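Local coordinates for protein arginase (RocF) (Helicobacter pylori, PDB 4G3H) that probably hydrolyses L-arginine to L-ornithine and urea at a site built around two manganese ions, at residues Gly5-Glu9 with Leu10-Lys14; Lys296-Leu299 with Glu300-Leu304. All coordinates share one frame; numbering follows the deposited sequence.

Contact 1. Residues Gly5-Glu9 with Leu10-Lys14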
ATOM      1  N   GLY A   5      -4.775 -10.401  -5.920  1.00 16.09           N
ATOM      2  CA  GLY A   5      -5.990  -9.612  -5.847  1.00 17.00           C
ATOM      3  C   GLY A   5      -6.720  -9.889  -4.543  1.00 18.34           C
ATOM      4  O   GLY A   5      -7.120 -11.023  -4.281  1.00 18.47           O
ATOM      5  N   LEU A   6      -6.876  -8.861  -3.717  1.00 18.93           N
ATOM      6  CA  LEU A   6      -7.569  -9.007  -2.436  1.00 18.81           C
ATOM      7  C   LEU A   6      -9.080  -8.884  -2.629  1.00 19.66           C
ATOM      8  O   LEU A   6      -9.554  -8.085  -3.441  1.00 17.51           O
ATOM      9  CB  LEU A   6      -7.099  -7.935  -1.449  1.00 16.08           C
ATOM     10  CG  LEU A   6      -5.766  -8.078  -0.689  1.00 20.65           C
ATOM     11  CD1 LEU A   6      -6.024  -8.582   0.713  1.00 19.79           C
ATOM     12  CD2 LEU A   6      -4.817  -9.000  -1.433  1.00 16.81           C
ATOM     13  N   GLU A   7      -9.828  -9.681  -1.875  1.00 21.07           N
ATOM     14  CA  GLU A   7     -11.279  -9.660  -1.944  1.00 21.41           C
ATOM     15  C   GLU A   7     -11.827 -10.026  -0.570  1.00 20.50           C
ATOM     16  O   GLU A   7     -11.347 -10.972   0.065  1.00 19.89           O
ATOM     17  CB  GLU A   7     -11.778 -10.655  -3.002  1.00 25.53           C
ATOM     18  CG  GLU A   7     -13.292 -10.684  -3.162  1.00 28.93           C
ATOM     19  CD  GLU A   7     -13.755 -11.651  -4.238  1.00 33.42           C
ATOM     20  OE1 GLU A   7     -14.978 -11.893  -4.328  1.00 32.56           O
ATOM     21  OE2 GLU A   7     -12.902 -12.166  -4.994  1.00 36.06           O
ATOM     22  N   ALA A   8     -12.823  -9.275  -0.109  1.00 13.31           N
ATOM     23  CA  ALA A   8     -13.406  -9.537   1.200  1.00 15.99           C
ATOM     24  C   ALA A   8     -14.086 -10.898   1.241  1.00 15.57           C
ATOM     25  O   ALA A   8     -14.882 -11.234   0.361  1.00 15.32           O
ATOM     26  CB  ALA A   8     -14.415  -8.443   1.566  1.00 17.60           C
ATOM     27  N   GLU A   9     -13.772 -11.688   2.259  1.00 19.82           N
ATOM     28  CA  GLU A   9     -14.403 -12.993   2.389  1.00 21.46           C
ATOM     29  C   GLU A   9     -15.922 -12.819   2.469  1.00 21.33           C
ATOM     30  O   GLU A   9     -16.670 -13.647   1.947  1.00 19.91           O
ATOM     31  CB  GLU A   9     -13.904 -13.721   3.641  1.00 25.82           C
ATOM     32  CG  GLU A   9     -14.624 -15.037   3.902  1.00 27.70           C
ATOM     33  CD  GLU A   9     -14.120 -15.757   5.141  1.00 33.77           C
ATOM     34  OE1 GLU A   9     -14.127 -15.152   6.236  1.00 35.35           O
ATOM     35  OE2 GLU A   9     -13.721 -16.935   5.021  1.00 39.15           O
ATOM     36  N   LEU A  10     -16.367 -11.735   3.109  1.00 19.85           N
ATOM     37  CA  LEU A  10     -17.796 -11.456   3.266  1.00 19.89           C
ATOM     38  C   LEU A  10     -18.222 -10.099   2.705  1.00 20.56           C
ATOM     39  O   LEU A  10     -17.570  -9.084   2.953  1.00 19.81           O
ATOM     40  CB  LEU A  10     -18.189 -11.511   4.751  1.00 24.23           C
ATOM     41  CG  LEU A  10     -17.903 -12.761   5.595  1.00 23.91           C
ATOM     42  CD1 LEU A  10     -18.293 -12.475   7.034  1.00 24.00           C
ATOM     43  CD2 LEU A  10     -18.664 -13.961   5.073  1.00 20.92           C
ATOM     44  N   GLY A  11     -19.318 -10.088   1.947  1.00 22.12           N
ATOM     45  CA  GLY A  11     -19.845  -8.853   1.386  1.00 21.89           C
ATOM     46  C   GLY A  11     -18.997  -8.089   0.389  1.00 25.37           C
ATOM     47  O   GLY A  11     -19.096  -6.859   0.290  1.00 25.94           O
ATOM     48  N   ALA A  12     -18.177  -8.800  -0.377  1.00 24.94           N
ATOM     49  CA  ALA A  12     -17.312  -8.140  -1.348  1.00 23.22           C
ATOM     50  C   ALA A  12     -18.091  -7.343  -2.386  1.00 22.18           C
ATOM     51  O   ALA A  12     -17.640  -6.289  -2.839  1.00 19.78           O
ATOM     52  CB  ALA A  12     -16.420  -9.175  -2.046  1.00 23.10           C
ATOM     53  N   SER A  13     -19.260  -7.845  -2.767  1.00 20.12           N
ATOM     54  CA  SER A  13     -20.071  -7.165  -3.774  1.00 21.66           C
ATOM     55  C   SER A  13     -20.640  -5.829  -3.293  1.00 21.94           C
ATOM     56  O   SER A  13     -21.173  -5.059  -4.088  1.00 21.26           O
ATOM     57  CB  SER A  13     -21.203  -8.083  -4.243  1.00 26.59           C
ATOM     58  OG  SER A  13     -20.685  -9.217  -4.929  1.00 25.27           O
ATOM     59  N   LYS A  14     -20.526  -5.562  -1.997  1.00 25.10           N
ATOM     60  CA  LYS A  14     -21.013  -4.309  -1.423  1.00 27.77           C
ATOM     61  C   LYS A  14     -19.859  -3.318  -1.333  1.00 26.73           C
ATOM     62  O   LYS A  14     -20.063  -2.146  -1.021  1.00 29.18           O
ATOM     63  CB  LYS A  14     -21.560  -4.531  -0.005  1.00 33.85           C
ATOM     64  CG  LYS A  14     -22.819  -5.378   0.107  1.00 39.37           C
ATOM     65  CD  LYS A  14     -24.042  -4.658  -0.439  1.00 42.91           C
ATOM     66  CE  LYS A  14     -25.326  -5.409  -0.081  1.00 46.69           C
ATOM     67  NZ  LYS A  14     -26.534  -4.842  -0.753  1.00 46.08           N
TER
HETATM   68  O   HOH W   1     -17.613 -11.694  -0.359  1.00 24.89           O
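A12 turns its methyl back against the end of the strand that it follows, and this methyl carries the apolar contact with A8 and the E7 chain. Its CB lies 4.2 Å from A8 CB and 3.6 Å from E7 CG. The E7 chain reaches it because CG stands anti to the backbone N (chi1 -179°) and the rest continues extended, which also brings OE1 to 3.8 Å from A12 CB. A8 points its own methyl into the turn, where CB meets L10 O at 3.5 Å.

Water does the polar bridging. One molecule donates a hydrogen bond to A8 O at 2.9 Å and accepts one from A12 N, also 2.9 Å, so the last strand carbonyl and the first amide of the 3-10 segment are tied together through solvent. Beyond it K14 N bonds back to G11 O, the i to i+3 bond of a 3-10 turn.

Strand 2-8 belongs to the parallel sheet of the arginase alpha/beta fold, and this loop carries the chain from its C-terminal end to helix 16-30. That helix lends D18, which accepts a hydrogen bond from A8 N and also touches E7 and A12.

G11 makes the reversal with a positive phi of 64°, a left-handed conformation that glycine adopts readily. L10, by contrast, leads outward to the surface while its CB, CG and CD2 brush the adjacent E9 carbonyl, CD2 lying 3.7 Å from E9 O.

Contact 2. Residues Lys296-Leu299 with Glu300-Leu304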
ATOM      1  N   LYS A 296      -8.765   4.028 -17.314  1.00 23.71           N
ATOM      2  CA  LYS A 296      -7.629   3.999 -18.222  1.00 25.68           C
ATOM      3  C   LYS A 296      -6.369   4.521 -17.528  1.00 23.85           C
ATOM      4  O   LYS A 296      -5.274   4.007 -17.744  1.00 23.56           O
ATOM      5  CB  LYS A 296      -7.913   4.832 -19.479  1.00 52.74           C
ATOM      6  CG  LYS A 296      -8.926   4.199 -20.428  1.00 60.40           C
ATOM      7  CD  LYS A 296      -8.885   4.832 -21.819  1.00 63.94           C
ATOM      8  CE  LYS A 296      -9.416   6.259 -21.825  1.00 67.35           C
ATOM      9  NZ  LYS A 296     -10.883   6.317 -21.555  1.00 68.51           N
ATOM     10  N   GLN A 297      -6.526   5.538 -16.694  1.00 25.42           N
ATOM     11  CA  GLN A 297      -5.378   6.093 -15.990  1.00 25.71           C
ATOM     12  C   GLN A 297      -4.769   5.078 -15.026  1.00 24.67           C
ATOM     13  O   GLN A 297      -3.547   4.922 -14.973  1.00 23.76           O
ATOM     14  CB  GLN A 297      -5.779   7.370 -15.247  1.00 25.16           C
ATOM     15  CG  GLN A 297      -6.119   8.510 -16.192  1.00 26.45           C
ATOM     16  CD  GLN A 297      -6.485   9.790 -15.470  1.00 25.83           C
ATOM     17  OE1 GLN A 297      -7.341   9.793 -14.590  1.00 26.41           O
ATOM     18  NE2 GLN A 297      -5.844  10.888 -15.850  1.00 25.56           N
ATOM     19  N   VAL A 298      -5.621   4.386 -14.274  1.00 21.71           N
ATOM     20  CA  VAL A 298      -5.161   3.377 -13.326  1.00 21.40           C
ATOM     21  C   VAL A 298      -4.451   2.262 -14.104  1.00 21.61           C
ATOM     22  O   VAL A 298      -3.339   1.846 -13.754  1.00 21.07           O
ATOM     23  CB  VAL A 298      -6.358   2.801 -12.520  1.00 22.44           C
ATOM     24  CG1 VAL A 298      -5.895   1.679 -11.598  1.00 21.70           C
ATOM     25  CG2 VAL A 298      -7.001   3.911 -11.693  1.00 19.31           C
ATOM     26  N   LEU A 299      -5.087   1.794 -15.174  1.00 20.64           N
ATOM     27  CA  LEU A 299      -4.497   0.750 -15.997  1.00 20.07           C
ATOM     28  C   LEU A 299      -3.136   1.190 -16.535  1.00 19.46           C
ATOM     29  O   LEU A 299      -2.232   0.375 -16.689  1.00 19.25           O
ATOM     30  CB  LEU A 299      -5.446   0.379 -17.143  1.00 21.77           C
ATOM     31  CG  LEU A 299      -6.600  -0.524 -16.691  1.00 22.13           C
ATOM     32  CD1 LEU A 299      -7.581  -0.749 -17.827  1.00 21.99           C
ATOM     33  CD2 LEU A 299      -6.032  -1.847 -16.208  1.00 19.38           C
ATOM     34  N   GLU A 300      -2.990   2.479 -16.816  1.00 18.03           N
ATOM     35  CA  GLU A 300      -1.717   3.002 -17.301  1.00 19.60           C
ATOM     36  C   GLU A 300      -0.689   2.994 -16.172  1.00 17.70           C
ATOM     37  O   GLU A 300       0.486   2.713 -16.399  1.00 18.66           O
ATOM     38  CB  GLU A 300      -1.898   4.415 -17.856  1.00 34.88           C
ATOM     39  CG  GLU A 300      -2.592   4.442 -19.213  1.00 40.01           C
ATOM     40  CD  GLU A 300      -2.893   5.847 -19.702  1.00 44.35           C
ATOM     41  OE1 GLU A 300      -1.991   6.710 -19.641  1.00 48.85           O
ATOM     42  OE2 GLU A 300      -4.030   6.083 -20.159  1.00 47.69           O
ATOM     43  N   ILE A 301      -1.136   3.294 -14.957  1.00 21.21           N
ATOM     44  CA  ILE A 301      -0.259   3.271 -13.788  1.00 20.80           C
ATOM     45  C   ILE A 301       0.266   1.837 -13.664  1.00 18.87           C
ATOM     46  O   ILE A 301       1.461   1.603 -13.463  1.00 17.46           O
ATOM     47  CB  ILE A 301      -1.033   3.600 -12.485  1.00 25.08           C
ATOM     48  CG1 ILE A 301      -1.740   4.954 -12.603  1.00 27.24           C
ATOM     49  CG2 ILE A 301      -0.080   3.589 -11.297  1.00 22.12           C
ATOM     50  CD1 ILE A 301      -0.820   6.137 -12.646  1.00 29.04           C
ATOM     51  N   LEU A 302      -0.647   0.881 -13.790  1.00 18.47           N
ATOM     52  CA  LEU A 302      -0.301  -0.534 -13.691  1.00 20.79           C
ATOM     53  C   LEU A 302       0.676  -0.968 -14.788  1.00 21.25           C
ATOM     54  O   LEU A 302       1.652  -1.662 -14.496  1.00 18.85           O
ATOM     55  CB  LEU A 302      -1.575  -1.393 -13.707  1.00 17.24           C
ATOM     56  CG  LEU A 302      -2.225  -1.823 -12.371  1.00 21.66           C
ATOM     57  CD1 LEU A 302      -1.680  -1.023 -11.184  1.00 17.68           C
ATOM     58  CD2 LEU A 302      -3.737  -1.675 -12.477  1.00 18.32           C
ATOM     59  N   ASP A 303       0.427  -0.563 -16.036  1.00 17.19           N
ATOM     60  CA  ASP A 303       1.339  -0.907 -17.134  1.00 17.68           C
ATOM     61  C   ASP A 303       2.744  -0.398 -16.827  1.00 16.99           C
ATOM     62  O   ASP A 303       3.730  -1.095 -17.043  1.00 16.33           O
ATOM     63  CB  ASP A 303       0.902  -0.277 -18.461  1.00 29.85           C
ATOM     64  CG  ASP A 303      -0.381  -0.860 -18.997  1.00 35.79           C
ATOM     65  OD1 ASP A 303      -0.619  -2.074 -18.808  1.00 39.28           O
ATOM     66  OD2 ASP A 303      -1.148  -0.101 -19.628  1.00 40.79           O
ATOM     67  N   LEU A 304       2.820   0.835 -16.342  1.00 18.80           N
ATOM     68  CA  LEU A 304       4.092   1.451 -16.006  1.00 20.39           C
ATOM     69  C   LEU A 304       4.825   0.652 -14.925  1.00 20.32           C
ATOM     70  O   LEU A 304       6.026   0.408 -15.028  1.00 19.96           O
ATOM     71  CB  LEU A 304       3.854   2.891 -15.543  1.00 25.59           C
ATOM     72  CG  LEU A 304       5.046   3.759 -15.142  1.00 28.36           C
ATOM     73  CD1 LEU A 304       4.668   5.216 -15.271  1.00 32.49           C
ATOM     74  CD2 LEU A 304       5.463   3.449 -13.725  1.00 31.93           C
TER
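V298 and L302, one helical turn apart, lie side by side and point the same way, with V298 CG1 4.1 Å from L302 CD2. With chi1 at 176°, V298 swings CG1 away from its own amide nitrogen, and this is the branch that meets L302. L299 approaches the same leucine from the neighbouring position, more loosely, its CD2 4.4 Å from L302 CD2. Together the three make an apolar stripe along helix 293-309, and L24 of helix 16-30 packs against all of them. V298 also touches L235, F243 and Y282 in loops, and its side chain is about 10 Å from that of the manganese ligand D234.

I301 faces another way. Its CG1 folds back over the backbone to within 3.0 Å of Q297 O, while the side chain packs on F256 and L263 of helix 256-269. E300 likewise runs back along the preceding turn, its CG 3.1 Å from K296 O; extended beyond CG, it also brings OE2 to 4.1 Å from K296 CB. The lysine chain bends away at chi3 and chi4, leaving the two charged ends, NZ of K296 and OE2 of E300, 7.0 Å apart without a salt bridge. D303 OD2 lies 3.2 Å from L299 O, but both are acceptors and no bond joins them; the carboxylate is held through OD1 by H32 NE2.

Beneath the side chains the regular i to i+4 bonds of an alpha-helix link the two halves, from E300 N to K296 O through to D303 N to L299 O. The straightest joins L302 N to V298 O, with an N-H...O angle of 163°. The carbonyls of K296 to L299 are thus each paired within the helix, leaving its buried side to pack through hydrocarbon; any K296-E300 attraction is probably weak and solvent-screened.

Overall arrangement
Contact 1 comes first along the chain, in the turn that leaves strand 2-8, and contact 2 much later, within helix 293-309 near the modelled C-terminus. Their centres are 23 Å apart, and their nearest atoms, about 11 Å apart, do not touch. Helix 16-30 relates them: its D18 meets the turn of contact 1, whereas L24 and A27 pack on the helix of contact 2. The early strand-loop-helix unit and the late helix are therefore brought together around the same parallel sheet. Contact 1 lies at the surface, away from the annotated sites; contact 2 is partly buried, with the side chain of V298 about 14 Å from a bound manganese ion.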